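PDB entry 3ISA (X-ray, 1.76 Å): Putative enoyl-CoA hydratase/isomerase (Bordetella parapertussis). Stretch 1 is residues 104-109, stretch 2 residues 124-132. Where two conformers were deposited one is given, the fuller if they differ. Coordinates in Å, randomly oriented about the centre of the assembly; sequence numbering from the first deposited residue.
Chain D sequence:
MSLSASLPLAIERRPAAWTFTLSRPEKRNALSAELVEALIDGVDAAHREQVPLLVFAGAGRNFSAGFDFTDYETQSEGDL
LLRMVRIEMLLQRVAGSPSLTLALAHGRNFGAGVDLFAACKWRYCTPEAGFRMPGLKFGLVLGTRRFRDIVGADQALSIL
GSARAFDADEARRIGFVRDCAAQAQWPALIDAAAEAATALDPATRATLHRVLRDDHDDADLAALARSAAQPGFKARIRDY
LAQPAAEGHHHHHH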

# COMPACT_ATOMS: atom_id res chain seq x y z
N LEU D 104 6.85 6.17 -32.45
CA LEU D 104 6.26 6.56 -33.71
C LEU D 104 5.91 5.28 -34.47
O LEU D 104 6.81 4.57 -34.94
CB LEU D 104 7.24 7.41 -34.52
CG LEU D 104 7.69 8.75 -33.91
CD1 LEU D 104 8.97 9.24 -34.60
CD2 LEU D 104 6.60 9.80 -33.94
N ALA D 105 4.61 4.97 -34.53
CA ALA D 105 4.15 3.70 -35.08
C ALA D 105 3.51 3.89 -36.44
O ALA D 105 2.91 4.93 -36.71
CB ALA D 105 3.15 3.04 -34.17
N HIS D 106 3.65 2.87 -37.28
CA HIS D 106 2.99 2.81 -38.56
C HIS D 106 2.71 1.35 -38.85
O HIS D 106 3.21 0.48 -38.14
CB HIS D 106 3.82 3.50 -39.67
CG HIS D 106 5.13 2.83 -39.99
ND1 HIS D 106 6.18 2.77 -39.10
CD2 HIS D 106 5.56 2.23 -41.12
CE1 HIS D 106 7.19 2.14 -39.66
NE2 HIS D 106 6.85 1.79 -40.89
N GLY D 107 1.85 1.07 -39.84
CA GLY D 107 1.56 -0.30 -40.23
C GLY D 107 0.84 -1.10 -39.15
O GLY D 107 0.27 -0.52 -38.20
N ARG D 108 0.91 -2.42 -39.29
CA ARG D 108 0.21 -3.35 -38.41
C ARG D 108 1.13 -3.83 -37.28
O ARG D 108 2.17 -4.45 -37.52
CB ARG D 108 -0.31 -4.55 -39.21
CG ARG D 108 -1.30 -4.18 -40.32
CD ARG D 108 -1.60 -5.36 -41.24
NE ARG D 108 -2.16 -6.49 -40.50
CZ ARG D 108 -2.67 -7.59 -41.06
NH1 ARG D 108 -2.72 -7.72 -42.38
NH2 ARG D 108 -3.15 -8.55 -40.28
N ASN D 109 0.72 -3.54 -36.05
CA ASN D 109 1.55 -3.81 -34.88
C ASN D 109 0.86 -4.74 -33.90
O ASN D 109 -0.35 -4.66 -33.71
CB ASN D 109 1.92 -2.48 -34.25
CG ASN D 109 2.53 -1.52 -35.27
OD1 ASN D 109 3.66 -1.73 -35.75
ND2 ASN D 109 1.78 -0.49 -35.66
N TYR D 124 2.64 8.59 -31.11
CA TYR D 124 2.01 9.05 -32.35
C TYR D 124 1.95 7.89 -33.33
O TYR D 124 2.80 7.00 -33.29
CB TYR D 124 2.82 10.20 -32.98
CG TYR D 124 2.80 11.50 -32.21
CD1 TYR D 124 1.82 12.47 -32.45
CD2 TYR D 124 3.77 11.78 -31.25
CE1 TYR D 124 1.80 13.67 -31.75
CE2 TYR D 124 3.76 12.97 -30.54
CZ TYR D 124 2.77 13.91 -30.80
OH TYR D 124 2.76 15.09 -30.09
N CYS D 125 0.96 7.90 -34.21
CA CYS D 125 0.94 6.91 -35.28
C CYS D 125 0.43 7.51 -36.59
O CYS D 125 -0.16 8.59 -36.59
CB CYS D 125 0.13 5.68 -34.88
SG CYS D 125 -1.65 5.93 -34.75
N THR D 126 0.67 6.82 -37.70
CA THR D 126 0.10 7.19 -38.99
C THR D 126 -1.41 6.91 -38.98
O THR D 126 -1.86 6.03 -38.25
CB THR D 126 0.77 6.41 -40.16
OG1 THR D 126 0.73 4.99 -39.90
CG2 THR D 126 2.21 6.87 -40.38
N PRO D 127 -2.21 7.68 -39.77
CA PRO D 127 -3.67 7.44 -39.80
C PRO D 127 -4.07 6.02 -40.21
O PRO D 127 -5.17 5.58 -39.88
CB PRO D 127 -4.16 8.44 -40.86
CG PRO D 127 -3.14 9.49 -40.91
CD PRO D 127 -1.83 8.82 -40.63
N GLU D 128 -3.19 5.32 -40.92
CA GLU D 128 -3.44 3.96 -41.39
C GLU D 128 -2.93 2.86 -40.43
O GLU D 128 -3.10 1.67 -40.72
CB GLU D 128 -2.82 3.77 -42.78
CG GLU D 128 -3.21 4.83 -43.82
CD GLU D 128 -2.31 6.08 -43.80
OE1 GLU D 128 -1.35 6.14 -42.99
OE2 GLU D 128 -2.57 7.01 -44.60
N ALA D 129 -2.33 3.25 -39.31
CA ALA D 129 -1.74 2.27 -38.37
C ALA D 129 -2.79 1.45 -37.62
O ALA D 129 -3.92 1.90 -37.41
CB ALA D 129 -0.81 2.98 -37.37
N GLY D 130 -2.40 0.24 -37.23
CA GLY D 130 -3.30 -0.68 -36.53
C GLY D 130 -2.56 -1.37 -35.39
O GLY D 130 -1.33 -1.51 -35.43
N PHE D 131 -3.32 -1.79 -34.38
CA PHE D 131 -2.74 -2.35 -33.17
C PHE D 131 -3.58 -3.52 -32.72
O PHE D 131 -4.81 -3.46 -32.78
CB PHE D 131 -2.73 -1.31 -32.01
CG PHE D 131 -2.09 0.02 -32.35
CD1 PHE D 131 -0.72 0.23 -32.15
CD2 PHE D 131 -2.87 1.08 -32.84
CE1 PHE D 131 -0.14 1.48 -32.44
CE2 PHE D 131 -2.30 2.31 -33.14
CZ PHE D 131 -0.93 2.52 -32.95
N ARG D 132 -2.93 -4.58 -32.24
CA ARG D 132 -3.62 -5.69 -31.59
C ARG D 132 -2.73 -6.32 -30.52
O ARG D 132 -1.55 -6.56 -30.77
CB ARG D 132 -4.01 -6.74 -32.63
CG ARG D 132 -5.01 -7.78 -32.12
CD ARG D 132 -5.32 -8.89 -33.14
NE ARG D 132 -6.32 -9.81 -32.61
CZ ARG D 132 -6.37 -11.13 -32.84
NH1 ARG D 132 -5.46 -11.73 -33.60
NH2 ARG D 132 -7.34 -11.85 -32.29

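Two parallel strands need not stay in register along their whole length, and this pair from a putative enoyl-CoA hydratase/isomerase illustrates how a sheet absorbs a change of step. Leu-104 pairs with Tyr-124 and Ala-105 with Cys-125; further on, Arg-108 pairs with Gly-130 and Asn-109 with Phe-131. Between these two short ladders the second stretch spends two residues more than the first, and it does so in a type I turn from Thr-126 to Ala-129, closed by a hydrogen bond from Ala-129 N to Thr-126 O (3.0 Å).

Backbone hydrogen bonds define both ladders. In the first, Ala-105 uses both of its polar backbone atoms: its N donates to Tyr-124 O (3.0 Å, nearly linear at 171°), and its O accepts from Thr-126 N (3.1 Å). This is the characteristic parallel pattern, in which one residue bonds to the neighbours flanking its partner. The second ladder opens with Gly-130 N donating to Gly-107 O (2.9 Å). Asn-109 then repeats the role of Ala-105, its N donating to Gly-130 O (3.0 Å) and its O accepting from Arg-132 N (3.0 Å). Carbonyl oxygens also receive CA-H...O contacts, the shortest from Cys-125 CA to Ala-105 O (3.1 Å), so that Ala-105 O meets both an amide and the CA of the preceding residue.

Side-chain polar contacts cluster where the register changes. The amide of Asn-109 reaches back along its own stretch, ND2 donating to His-106 O (3.0 Å), and so ties the strand to the loop before it. The same ND2 makes a weak hydrogen bond across the contact to Gly-130 O (3.3 Å), an acceptor already engaged by the backbone N of Asn-109. Thr-126, whose CA-to-CB bond points toward the first stretch, brings OG1 to 3.4 Å from His-106 CB, a packing contact beside the loop. Gly-107 has a phi of 66°, a backbone conformation that by itself favours glycine.

Apolar packing follows the alternation of the strands. Leu-104 and Tyr-124 share one face, where Leu-104 CD2 lies 3.9 Å from Tyr-124 CB. On the other, Ala-105 CB sits 4.1 Å from Cys-125 CB and 4.0 Å from Phe-131 CE1. The latter contact links the two ladders: Phe-131 is paired with Asn-109, yet the end of its side chain comes nearer the first stretch and its ring meets Ala-105 obliquely, joining through side chains what the turn separates in the backbone.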